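Side-chain contacts in CDA peptide synthetase I (Streptomyces coelicolor, PDB 5DU9), which belongs to the condensation-domain family of nonribosomal peptide synthetases and is built on the two-lobed fold of the CoA-dependent acyltransferase clan: residues G274-L279 with R286-S291; A268-A273 with E323-V328; A215-L220 with R312-L317; D349-R352 with G358-G361. The protein carries 1 engineered substitution. All blocks are in the same frame, centred on the assembly; numbering follows the deposited sequence.

Contact 1. Residues G274-L279 with R286-S291; sequences GVAAFL and RDVVVS
V290 is the centre of the tight half of this contact. Its CG1 methyl points at the helix and lies between two residues one turn apart, 3.9 Å from V275 CG1 and 3.8 Å from L279 CD1, and the branches cross at a slant. Two residues earlier in the strand, V288 meets the same helix with both methyls: CG2 lies 4.0 Å from A276 CB, while CG1 lies 4.2 Å from L279 CB. These contacts are wholly apolar. After helix 267-283 the chain reverses, and strand 287-294 packs against the helix, the axes of the two short segments 8.5 Å apart at 136°. The strand forms an antiparallel pair with 311-318, so this is the helix-on-sheet layering of an alpha/beta fold, formed by chain neighbours; L317 of the partner strand also packs on A276 and V288. With chi1 -66° and chi2 179° the side chain of L279 runs out extended over the strand, which carries CD1 from the neighbourhood of V288 to V290 and to 3.9 Å from V289 O. This branch end packs tightly although L279 as a whole is partly exposed, as is V289, whose side chain leaves from the far face of the strand. The loose side lies at the strand's start, where R286 and D287 are exposed and D287 OD1 makes a long, weak ion pair with R316 NE.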
loop_
_atom_site.group_PDB
_atom_site.type_symbol
_atom_site.label_atom_id
_atom_site.label_comp_id
_atom_site.label_asym_id
_atom_site.label_seq_id
_atom_site.Cartn_x
_atom_site.Cartn_y
_atom_site.Cartn_z
ATOM N N GLY A 274 -12.828 -14.124 -0.992
ATOM C CA GLY A 274 -13.414 -14.061 0.334
ATOM C C GLY A 274 -14.094 -12.733 0.609
ATOM O O GLY A 274 -15.184 -12.696 1.173
ATOM N N VAL A 275 -13.452 -11.637 0.217
ATOM C CA VAL A 275 -14.065 -10.323 0.364
ATOM C C VAL A 275 -15.322 -10.235 -0.503
ATOM O O VAL A 275 -16.355 -9.755 -0.052
ATOM C CB VAL A 275 -13.085 -9.184 -0.001
ATOM C CG1 VAL A 275 -13.775 -7.831 0.104
ATOM C CG2 VAL A 275 -11.870 -9.215 0.907
ATOM N N ALA A 276 -15.239 -10.709 -1.743
ATOM C CA ALA A 276 -16.393 -10.690 -2.636
ATOM C C ALA A 276 -17.558 -11.479 -2.045
ATOM O O ALA A 276 -18.700 -11.026 -2.065
ATOM C CB ALA A 276 -16.017 -11.249 -4.000
ATOM N N ALA A 277 -17.261 -12.664 -1.521
ATOM C CA ALA A 277 -18.275 -13.510 -0.904
ATOM C C ALA A 277 -18.865 -12.849 0.336
ATOM O O ALA A 277 -20.070 -12.919 0.578
ATOM C CB ALA A 277 -17.679 -14.865 -0.549
ATOM N N PHE A 278 -18.005 -12.206 1.119
ATOM C CA PHE A 278 -18.429 -11.489 2.320
ATOM C C PHE A 278 -19.389 -10.350 1.977
ATOM O O PHE A 278 -20.428 -10.183 2.619
ATOM C CB PHE A 278 -17.203 -10.948 3.062
ATOM C CG PHE A 278 -17.530 -10.192 4.320
ATOM C CD1 PHE A 278 -17.970 -10.857 5.452
ATOM C CD2 PHE A 278 -17.377 -8.818 4.375
ATOM C CE1 PHE A 278 -18.263 -10.166 6.614
ATOM C CE2 PHE A 278 -17.670 -8.118 5.535
ATOM C CZ PHE A 278 -18.116 -8.797 6.655
ATOM N N LEU A 279 -19.039 -9.569 0.961
ATOM C CA LEU A 279 -19.890 -8.473 0.522
ATOM C C LEU A 279 -21.216 -9.010 0.003
ATOM O O LEU A 279 -22.273 -8.471 0.315
ATOM C CB LEU A 279 -19.199 -7.644 -0.563
ATOM C CG LEU A 279 -17.950 -6.874 -0.132
ATOM C CD1 LEU A 279 -17.377 -6.118 -1.319
ATOM C CD2 LEU A 279 -18.234 -5.933 1.022
ATOM N N ARG A 286 -25.994 -9.220 -6.088
ATOM C CA ARG A 286 -25.495 -10.081 -7.160
ATOM C C ARG A 286 -24.120 -9.629 -7.635
ATOM O O ARG A 286 -23.171 -10.413 -7.684
ATOM C CB ARG A 286 -26.492 -10.075 -8.331
ATOM C CG ARG A 286 -26.004 -10.692 -9.658
ATOM C CD ARG A 286 -26.021 -12.215 -9.662
ATOM N NE ARG A 286 -27.247 -12.755 -9.081
ATOM C CZ ARG A 286 -28.385 -12.950 -9.741
ATOM N NH1 ARG A 286 -28.480 -12.665 -11.034
ATOM N NH2 ARG A 286 -29.437 -13.441 -9.102
ATOM N N ASP A 287 -24.028 -8.357 -8.002
ATOM C CA ASP A 287 -22.798 -7.816 -8.550
ATOM C C ASP A 287 -22.055 -7.032 -7.485
ATOM O O ASP A 287 -22.575 -6.068 -6.925
ATOM C CB ASP A 287 -23.084 -6.941 -9.769
ATOM C CG ASP A 287 -23.006 -7.719 -11.071
ATOM O OD1 ASP A 287 -21.936 -7.697 -11.716
ATOM O OD2 ASP A 287 -24.009 -8.363 -11.446
ATOM N N VAL A 288 -20.835 -7.475 -7.203
ATOM C CA VAL A 288 -20.001 -6.839 -6.198
ATOM C C VAL A 288 -18.775 -6.234 -6.862
ATOM O O VAL A 288 -18.252 -6.767 -7.847
ATOM C CB VAL A 288 -19.576 -7.833 -5.098
ATOM C CG1 VAL A 288 -20.802 -8.349 -4.354
ATOM C CG2 VAL A 288 -18.784 -8.988 -5.685
ATOM N N VAL A 289 -18.340 -5.104 -6.325
ATOM C CA VAL A 289 -17.122 -4.451 -6.778
ATOM C C VAL A 289 -16.126 -4.389 -5.634
ATOM O O VAL A 289 -16.478 -4.009 -4.516
ATOM C CB VAL A 289 -17.401 -3.028 -7.296
ATOM C CG1 VAL A 289 -16.121 -2.372 -7.792
ATOM C CG2 VAL A 289 -18.439 -3.069 -8.405
ATOM N N VAL A 290 -14.896 -4.799 -5.916
ATOM C CA VAL A 290 -13.782 -4.509 -5.033
ATOM C C VAL A 290 -12.729 -3.802 -5.863
ATOM O O VAL A 290 -12.702 -3.936 -7.085
ATOM C CB VAL A 290 -13.205 -5.776 -4.379
ATOM C CG1 VAL A 290 -14.281 -6.468 -3.542
ATOM C CG2 VAL A 290 -12.646 -6.721 -5.416
ATOM N N SER A 291 -11.878 -3.029 -5.201
ATOM C CA SER A 291 -10.797 -2.333 -5.884
ATOM C C SER A 291 -9.480 -3.011 -5.563
ATOM O O SER A 291 -9.221 -3.381 -4.415
ATOM C CB SER A 291 -10.759 -0.856 -5.482
ATOM O OG SER A 291 -11.960 -0.187 -5.852
#

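Contact 2. Residues A268-A273 with E323-V328; sequences ARVVIA and ESFARV
A chi1 of -179° swings the ring of F325 out from the first turn of helix 325-341 against helix 267-283, and a chi1 of 174° turns V270 CG1 to meet it. The ring enters rim first. Its CE2 lies 3.9 Å from V270 CG1, the two side chains crossing at about a right angle, and its CZ comes within 3.6 Å of V270 O, which sits near the ring plane. On the other flank of the rim, CE1 is 3.7 Å from A273 CB and equally close to A273 C. The outer edge of the phenyl group thus rests against backbone and side chains of two residues three apart on the facing helix. A273 has a second neighbour: V328, one turn after F325, brings its CG1 to 4.0 Å from A273 CB, so that the small methyl is held between an aromatic edge and a branched side chain. The closeness of the backbones, 5.9 Å between the CA atoms of A273 and V328, goes with the small size of the alanine. Farther along helix 325-341, V329 packs on A273 and V332 on I272. S324 is the N-cap of helix 325-341, its OG accepting from R327 N at 3.0 Å with an N-H...O angle of 145°. This is a helix-helix interface in which the N-terminal turn of helix 325-341 packs on helix 267-283 through an aromatic edge and an alanine.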
loop_
_atom_site.group_PDB
_atom_site.type_symbol
_atom_site.label_atom_id
_atom_site.label_comp_id
_atom_site.label_asym_id
_atom_site.label_seq_id
_atom_site.Cartn_x
_atom_site.Cartn_y
_atom_site.Cartn_z
ATOM N N ALA A 268 -3.730 -14.859 -2.574
ATOM C CA ALA A 268 -4.290 -13.503 -2.621
ATOM C C ALA A 268 -5.625 -13.507 -3.364
ATOM O O ALA A 268 -6.534 -12.739 -3.040
ATOM C CB ALA A 268 -3.312 -12.537 -3.283
ATOM N N ARG A 269 -5.743 -14.380 -4.361
ATOM C CA ARG A 269 -7.002 -14.533 -5.094
ATOM C C ARG A 269 -8.077 -15.126 -4.186
ATOM O O ARG A 269 -9.255 -14.776 -4.287
ATOM C CB ARG A 269 -6.819 -15.420 -6.331
ATOM C CG ARG A 269 -5.809 -14.888 -7.344
ATOM C CD ARG A 269 -6.314 -13.618 -8.004
ATOM N NE ARG A 269 -5.353 -13.067 -8.961
ATOM C CZ ARG A 269 -5.268 -13.420 -10.240
ATOM N NH1 ARG A 269 -6.066 -14.354 -10.742
ATOM N NH2 ARG A 269 -4.357 -12.850 -11.018
ATOM N N VAL A 270 -7.668 -16.034 -3.306
ATOM C CA VAL A 270 -8.587 -16.622 -2.337
ATOM C C VAL A 270 -9.111 -15.530 -1.406
ATOM O O VAL A 270 -10.294 -15.492 -1.075
ATOM C CB VAL A 270 -7.907 -17.743 -1.518
ATOM C CG1 VAL A 270 -8.830 -18.263 -0.414
ATOM C CG2 VAL A 270 -7.485 -18.884 -2.436
ATOM N N VAL A 271 -8.230 -14.630 -0.986
ATOM C CA VAL A 271 -8.644 -13.533 -0.118
ATOM C C VAL A 271 -9.615 -12.596 -0.837
ATOM O O VAL A 271 -10.636 -12.204 -0.275
ATOM C CB VAL A 271 -7.420 -12.746 0.391
ATOM C CG1 VAL A 271 -7.838 -11.496 1.155
ATOM C CG2 VAL A 271 -6.570 -13.634 1.277
ATOM N N ILE A 272 -9.296 -12.232 -2.075
ATOM C CA ILE A 272 -10.180 -11.370 -2.848
ATOM C C ILE A 272 -11.552 -12.030 -3.000
ATOM O O ILE A 272 -12.584 -11.384 -2.814
ATOM C CB ILE A 272 -9.572 -11.049 -4.233
ATOM C CG1 ILE A 272 -8.355 -10.146 -4.063
ATOM C CG2 ILE A 272 -10.585 -10.354 -5.129
ATOM C CD1 ILE A 272 -7.470 -10.049 -5.299
ATOM N N ALA A 273 -11.565 -13.318 -3.327
ATOM C CA ALA A 273 -12.823 -14.056 -3.422
ATOM C C ALA A 273 -13.572 -14.034 -2.090
ATOM O O ALA A 273 -14.800 -13.929 -2.057
ATOM C CB ALA A 273 -12.565 -15.491 -3.864
ATOM N N GLU A 323 -23.677 -20.777 -5.995
ATOM C CA GLU A 323 -22.278 -20.976 -6.360
ATOM C C GLU A 323 -21.439 -21.358 -5.144
ATOM O O GLU A 323 -21.690 -20.902 -4.032
ATOM C CB GLU A 323 -21.709 -19.715 -7.014
ATOM C CG GLU A 323 -22.248 -19.470 -8.414
ATOM C CD GLU A 323 -21.650 -18.239 -9.073
ATOM O OE1 GLU A 323 -21.191 -17.333 -8.346
ATOM O OE2 GLU A 323 -21.638 -18.183 -10.320
ATOM N N SER A 324 -20.440 -22.204 -5.374
ATOM C CA SER A 324 -19.493 -22.579 -4.330
ATOM C C SER A 324 -18.436 -21.502 -4.140
ATOM O O SER A 324 -18.271 -20.637 -4.993
ATOM C CB SER A 324 -18.803 -23.892 -4.680
ATOM O OG SER A 324 -17.969 -23.708 -5.808
ATOM N N PHE A 325 -17.691 -21.571 -3.042
ATOM C CA PHE A 325 -16.601 -20.630 -2.845
ATOM C C PHE A 325 -15.549 -20.841 -3.933
ATOM O O PHE A 325 -14.987 -19.883 -4.452
ATOM C CB PHE A 325 -15.979 -20.775 -1.455
ATOM C CG PHE A 325 -14.865 -19.794 -1.192
ATOM C CD1 PHE A 325 -15.076 -18.432 -1.336
ATOM C CD2 PHE A 325 -13.617 -20.233 -0.800
ATOM C CE1 PHE A 325 -14.059 -17.529 -1.101
ATOM C CE2 PHE A 325 -12.591 -19.337 -0.568
ATOM C CZ PHE A 325 -12.814 -17.981 -0.714
ATOM N N ALA A 326 -15.308 -22.094 -4.297
ATOM C CA ALA A 326 -14.366 -22.390 -5.378
ATOM C C ALA A 326 -14.803 -21.729 -6.681
ATOM O O ALA A 326 -13.970 -21.277 -7.466
ATOM C CB ALA A 326 -14.226 -23.895 -5.574
ATOM N N ARG A 327 -16.108 -21.663 -6.910
ATOM C CA ARG A 327 -16.615 -21.014 -8.113
ATOM C C ARG A 327 -16.366 -19.511 -8.067
ATOM O O ARG A 327 -16.077 -18.894 -9.089
ATOM C CB ARG A 327 -18.107 -21.284 -8.300
ATOM C CG ARG A 327 -18.685 -20.676 -9.577
ATOM C CD ARG A 327 -18.106 -21.339 -10.825
ATOM N NE ARG A 327 -18.645 -20.776 -12.060
ATOM C CZ ARG A 327 -18.165 -19.695 -12.669
ATOM N NH1 ARG A 327 -17.130 -19.036 -12.161
ATOM N NH2 ARG A 327 -18.726 -19.266 -13.790
ATOM N N VAL A 328 -16.485 -18.913 -6.887
ATOM C CA VAL A 328 -16.207 -17.487 -6.752
ATOM C C VAL A 328 -14.727 -17.212 -6.998
ATOM O O VAL A 328 -14.374 -16.200 -7.603
ATOM C CB VAL A 328 -16.620 -16.957 -5.366
ATOM C CG1 VAL A 328 -16.280 -15.475 -5.229
ATOM C CG2 VAL A 328 -18.115 -17.168 -5.153
#

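Contact 3. Residues A215-L220 with R312-L317; sequences AYWTGL and RLPLRL
W217 contributes the largest share of the buried surface, and L313 is its chief partner. The methyl CD2 of L313 stands over the six-membered ring, 4.1 Å from its centroid and 21° off the normal, a CH-pi contact, while CD1 lies 3.7 Å from W217 CZ2. The two side chains cross at about a right angle. The opposite face of the indole is covered from within the helix by Y216 CE2, so the ring is sandwiched between a neighbour in its own helix and a leucine of the strand. Its rim meets P314: W217 CZ3 approaches P314 O near the ring plane at 3.4 Å, and also touches the proline ring. A hydrogen bond from NE1 to the carbonyl oxygen of H342 holds the rotation of the indole and satisfies this buried N-H. At the helix's C-terminal side, L220 takes part chiefly through its backbone. R316, extended from CG to NE after a chi1 of -166°, delivers NH1 to L220 O at 3.0 Å; the oxygen lies at the guanidinium edge, but the N-H...O angle of 128° makes the bond weak. The stronger polar partner of this arginine is D223, in a salt bridge with NH2. L315, between the strand residues that face the helix, points to the other side and packs on helix 325-341. Helix 208-220 packs on strand 311-318, the partner of 287-294 in a two-stranded antiparallel sheet, and the same strand carries R312 of the pocket for (2S)-2-amino-N-butyl-propanamide (UM2).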
loop_
_atom_site.group_PDB
_atom_site.type_symbol
_atom_site.label_atom_id
_atom_site.label_comp_id
_atom_site.label_asym_id
_atom_site.label_seq_id
_atom_site.Cartn_x
_atom_site.Cartn_y
_atom_site.Cartn_z
ATOM N N ALA A 215 -11.415 1.508 -24.046
ATOM C CA ALA A 215 -12.632 0.852 -24.505
ATOM C C ALA A 215 -13.000 -0.323 -23.603
ATOM O O ALA A 215 -14.173 -0.528 -23.282
ATOM C CB ALA A 215 -12.465 0.382 -25.939
ATOM N N TYR A 216 -11.996 -1.099 -23.205
ATOM C CA TYR A 216 -12.228 -2.243 -22.328
ATOM C C TYR A 216 -12.877 -1.815 -21.019
ATOM O O TYR A 216 -13.891 -2.374 -20.605
ATOM C CB TYR A 216 -10.920 -2.975 -22.021
ATOM C CG TYR A 216 -11.068 -4.028 -20.940
ATOM C CD1 TYR A 216 -11.609 -5.273 -21.228
ATOM C CD2 TYR A 216 -10.673 -3.772 -19.631
ATOM C CE1 TYR A 216 -11.752 -6.235 -20.246
ATOM C CE2 TYR A 216 -10.809 -4.731 -18.640
ATOM C CZ TYR A 216 -11.349 -5.958 -18.954
ATOM O OH TYR A 216 -11.488 -6.910 -17.976
ATOM N N TRP A 217 -12.289 -0.816 -20.375
ATOM C CA TRP A 217 -12.733 -0.420 -19.045
ATOM C C TRP A 217 -14.073 0.305 -19.067
ATOM O O TRP A 217 -14.923 0.065 -18.213
ATOM C CB TRP A 217 -11.672 0.450 -18.373
ATOM C CG TRP A 217 -10.532 -0.360 -17.865
ATOM C CD1 TRP A 217 -9.249 -0.367 -18.333
ATOM C CD2 TRP A 217 -10.577 -1.313 -16.800
ATOM N NE1 TRP A 217 -8.490 -1.259 -17.615
ATOM C CE2 TRP A 217 -9.282 -1.852 -16.666
ATOM C CE3 TRP A 217 -11.585 -1.759 -15.939
ATOM C CZ2 TRP A 217 -8.971 -2.813 -15.714
ATOM C CZ3 TRP A 217 -11.267 -2.711 -14.987
ATOM C CH2 TRP A 217 -9.977 -3.230 -14.887
ATOM N N THR A 218 -14.272 1.185 -20.041
ATOM C CA THR A 218 -15.540 1.900 -20.128
ATOM C C THR A 218 -16.665 0.927 -20.459
ATOM O O THR A 218 -17.777 1.060 -19.948
ATOM C CB THR A 218 -15.497 3.024 -21.173
ATOM O OG1 THR A 218 -15.068 2.503 -22.437
ATOM C CG2 THR A 218 -14.551 4.124 -20.725
ATOM N N GLY A 219 -16.365 -0.061 -21.295
ATOM C CA GLY A 219 -17.349 -1.063 -21.677
ATOM C C GLY A 219 -17.873 -1.860 -20.499
ATOM O O GLY A 219 -19.056 -2.202 -20.452
ATOM N N LEU A 220 -16.991 -2.152 -19.544
ATOM C CA LEU A 220 -17.348 -2.938 -18.363
ATOM C C LEU A 220 -18.289 -2.209 -17.409
ATOM O O LEU A 220 -18.979 -2.845 -16.612
ATOM C CB LEU A 220 -16.090 -3.336 -17.580
ATOM C CG LEU A 220 -15.205 -4.486 -18.072
ATOM C CD1 LEU A 220 -14.149 -4.785 -17.011
ATOM C CD2 LEU A 220 -16.011 -5.736 -18.389
ATOM N N ARG A 312 -4.916 1.705 -9.156
ATOM C CA ARG A 312 -6.016 0.993 -8.514
ATOM C C ARG A 312 -7.135 0.800 -9.517
ATOM O O ARG A 312 -7.597 1.764 -10.119
ATOM C CB ARG A 312 -6.516 1.756 -7.294
ATOM C CG ARG A 312 -7.756 1.148 -6.660
ATOM C CD ARG A 312 -7.939 1.636 -5.236
ATOM N NE ARG A 312 -7.857 3.089 -5.147
ATOM C CZ ARG A 312 -7.770 3.766 -4.007
ATOM N NH1 ARG A 312 -7.755 3.124 -2.844
ATOM N NH2 ARG A 312 -7.694 5.089 -4.028
ATOM N N LEU A 313 -7.566 -0.445 -9.696
ATOM C CA LEU A 313 -8.574 -0.755 -10.700
ATOM C C LEU A 313 -9.733 -1.547 -10.114
ATOM O O LEU A 313 -9.551 -2.307 -9.165
ATOM C CB LEU A 313 -7.946 -1.522 -11.860
ATOM C CG LEU A 313 -7.087 -0.644 -12.767
ATOM C CD1 LEU A 313 -6.185 -1.499 -13.637
ATOM C CD2 LEU A 313 -7.947 0.272 -13.623
ATOM N N PRO A 314 -10.930 -1.356 -10.680
ATOM C CA PRO A 314 -12.137 -2.001 -10.161
ATOM C C PRO A 314 -12.291 -3.426 -10.664
ATOM O O PRO A 314 -12.202 -3.673 -11.866
ATOM C CB PRO A 314 -13.252 -1.113 -10.698
ATOM C CG PRO A 314 -12.727 -0.652 -12.014
ATOM C CD PRO A 314 -11.239 -0.484 -11.829
ATOM N N LEU A 315 -12.515 -4.346 -9.736
ATOM C CA LEU A 315 -12.750 -5.741 -10.058
ATOM C C LEU A 315 -14.224 -6.036 -9.853
ATOM O O LEU A 315 -14.721 -6.036 -8.725
ATOM C CB LEU A 315 -11.879 -6.642 -9.181
ATOM C CG LEU A 315 -11.760 -8.108 -9.592
ATOM C CD1 LEU A 315 -10.927 -8.248 -10.856
ATOM C CD2 LEU A 315 -11.153 -8.908 -8.460
ATOM N N ARG A 316 -14.932 -6.259 -10.953
ATOM C CA ARG A 316 -16.358 -6.502 -10.898
ATOM C C ARG A 316 -16.635 -7.991 -10.959
ATOM O O ARG A 316 -16.144 -8.689 -11.851
ATOM C CB ARG A 316 -17.061 -5.781 -12.033
ATOM C CG ARG A 316 -18.538 -5.713 -11.839
ATOM C CD ARG A 316 -19.148 -4.761 -12.829
ATOM N NE ARG A 316 -20.472 -4.348 -12.406
ATOM C CZ ARG A 316 -21.189 -3.425 -13.027
ATOM N NH1 ARG A 316 -20.704 -2.818 -14.105
ATOM N NH2 ARG A 316 -22.389 -3.110 -12.565
ATOM N N LEU A 317 -17.426 -8.460 -10.000
ATOM C CA LEU A 317 -17.643 -9.884 -9.780
ATOM C C LEU A 317 -19.127 -10.158 -9.604
ATOM O O LEU A 317 -19.783 -9.515 -8.786
ATOM C CB LEU A 317 -16.880 -10.355 -8.538
ATOM C CG LEU A 317 -15.409 -9.941 -8.470
ATOM C CD1 LEU A 317 -14.866 -10.031 -7.056
ATOM C CD2 LEU A 317 -14.591 -10.801 -9.413
#

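Contact 4. Residues D349-R352 with G358-G361; sequences DLDR and GVSG
G358 takes a positive phi of 73° as the chain returns beside D351, bringing their CA atoms to 4.1 Å. This closes a helix-loop-strand connection: helix 347-354 leads through the loop into strand 363-366, and the loop folds back over the helix's flank. The carboxylate of D351 carries the contact. Its CG stands anti to the carbonyl carbon, which turns the carboxylate from the helix flank to the returning loop, and OD1 accepts from V359 N at 3.1 Å. The N-H...O angle of 167° is nearly straight, although the donor approaches from well above the carboxylate plane, 49° out of it. The same oxygen lies 3.4 Å from G358 CA, where the glycine has no side chain to come between carboxylate and backbone. Beside the polar bond, L350 and V359 cross at about a right angle and meet through L350 CD2 and V359 CG2, 4.0 Å apart; both also pack on P314 of strand 311-318. The loop's far end is secured by G361 N, which donates a hydrogen bond to S291 OG. A water donates to V359 O at 2.8 Å and sits next to D351 OD2, but its 2.4 Å separation from OD2 is too short to be trusted as a hydrogen bond.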
loop_
_atom_site.group_PDB
_atom_site.type_symbol
_atom_site.label_atom_id
_atom_site.label_comp_id
_atom_site.label_asym_id
_atom_site.label_seq_id
_atom_site.Cartn_x
_atom_site.Cartn_y
_atom_site.Cartn_z
ATOM N N ASP A 349 -8.346 7.861 -14.321
ATOM C CA ASP A 349 -8.817 8.236 -15.652
ATOM C C ASP A 349 -10.177 7.606 -15.941
ATOM O O ASP A 349 -11.063 8.254 -16.505
ATOM C CB ASP A 349 -7.810 7.824 -16.728
ATOM C CG ASP A 349 -6.569 8.696 -16.733
ATOM O OD1 ASP A 349 -6.548 9.721 -16.019
ATOM O OD2 ASP A 349 -5.616 8.361 -17.465
ATOM N N LEU A 350 -10.345 6.344 -15.557
ATOM C CA LEU A 350 -11.623 5.665 -15.745
ATOM C C LEU A 350 -12.720 6.414 -14.999
ATOM O O LEU A 350 -13.795 6.658 -15.544
ATOM C CB LEU A 350 -11.548 4.213 -15.270
ATOM C CG LEU A 350 -12.850 3.408 -15.297
ATOM C CD1 LEU A 350 -13.442 3.368 -16.702
ATOM C CD2 LEU A 350 -12.616 1.998 -14.773
ATOM N N ASP A 351 -12.435 6.792 -13.757
ATOM C CA ASP A 351 -13.399 7.531 -12.946
ATOM C C ASP A 351 -13.777 8.858 -13.587
ATOM O O ASP A 351 -14.942 9.251 -13.567
ATOM C CB ASP A 351 -12.842 7.779 -11.544
ATOM C CG ASP A 351 -12.815 6.528 -10.695
ATOM O OD1 ASP A 351 -13.449 5.520 -11.080
ATOM O OD2 ASP A 351 -12.163 6.559 -9.633
ATOM N N ARG A 352 -12.795 9.550 -14.155
ATOM C CA ARG A 352 -13.048 10.849 -14.773
ATOM C C ARG A 352 -13.966 10.720 -15.987
ATOM O O ARG A 352 -14.775 11.607 -16.258
ATOM C CB ARG A 352 -11.731 11.514 -15.182
ATOM N N GLY A 358 -17.280 7.835 -9.640
ATOM C CA GLY A 358 -16.506 6.798 -10.297
ATOM C C GLY A 358 -16.982 5.418 -9.892
ATOM O O GLY A 358 -18.122 5.249 -9.457
ATOM N N VAL A 359 -16.106 4.430 -10.037
ATOM C CA VAL A 359 -16.432 3.057 -9.681
ATOM C C VAL A 359 -15.362 2.495 -8.759
ATOM O O VAL A 359 -14.161 2.633 -9.002
ATOM C CB VAL A 359 -16.587 2.167 -10.933
ATOM C CG1 VAL A 359 -17.874 2.523 -11.670
ATOM C CG2 VAL A 359 -15.378 2.301 -11.854
ATOM N N SER A 360 -15.813 1.866 -7.684
ATOM C CA SER A 360 -14.909 1.337 -6.678
ATOM C C SER A 360 -15.658 0.489 -5.674
ATOM O O SER A 360 -16.884 0.554 -5.571
ATOM C CB SER A 360 -14.195 2.472 -5.941
ATOM O OG SER A 360 -15.124 3.252 -5.213
ATOM N N GLY A 361 -14.898 -0.311 -4.941
ATOM C CA GLY A 361 -15.399 -1.007 -3.775
ATOM C C GLY A 361 -14.319 -0.905 -2.724
ATOM O O GLY A 361 -13.380 -0.122 -2.886
HETATM O O HOH W 1 -12.651 4.798 -8.077
#

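How the contacts relate
Contacts 1 and 2 use successive turns of helix 267-283, their centres about 10 Å apart, and meet where G274 N lies 3.6 Å from F325 CE1. Contact 1 joins contact 3 through the strand pair, with V290 O and L315 N 2.7 Å apart in a probable hydrogen bond; helices 267-283 and 208-220 thus share one small sheet. Contacts 3 and 4, about 9 Å apart between centres, merge where L350 CD1 lies 3.8 Å from W217 CB. Distance from the bound UM2 grows from contact 4 through contact 3 to contact 1: the D351 side chain is about 8 Å from it, that of L313 about 10 Å and that of V290 about 13 Å.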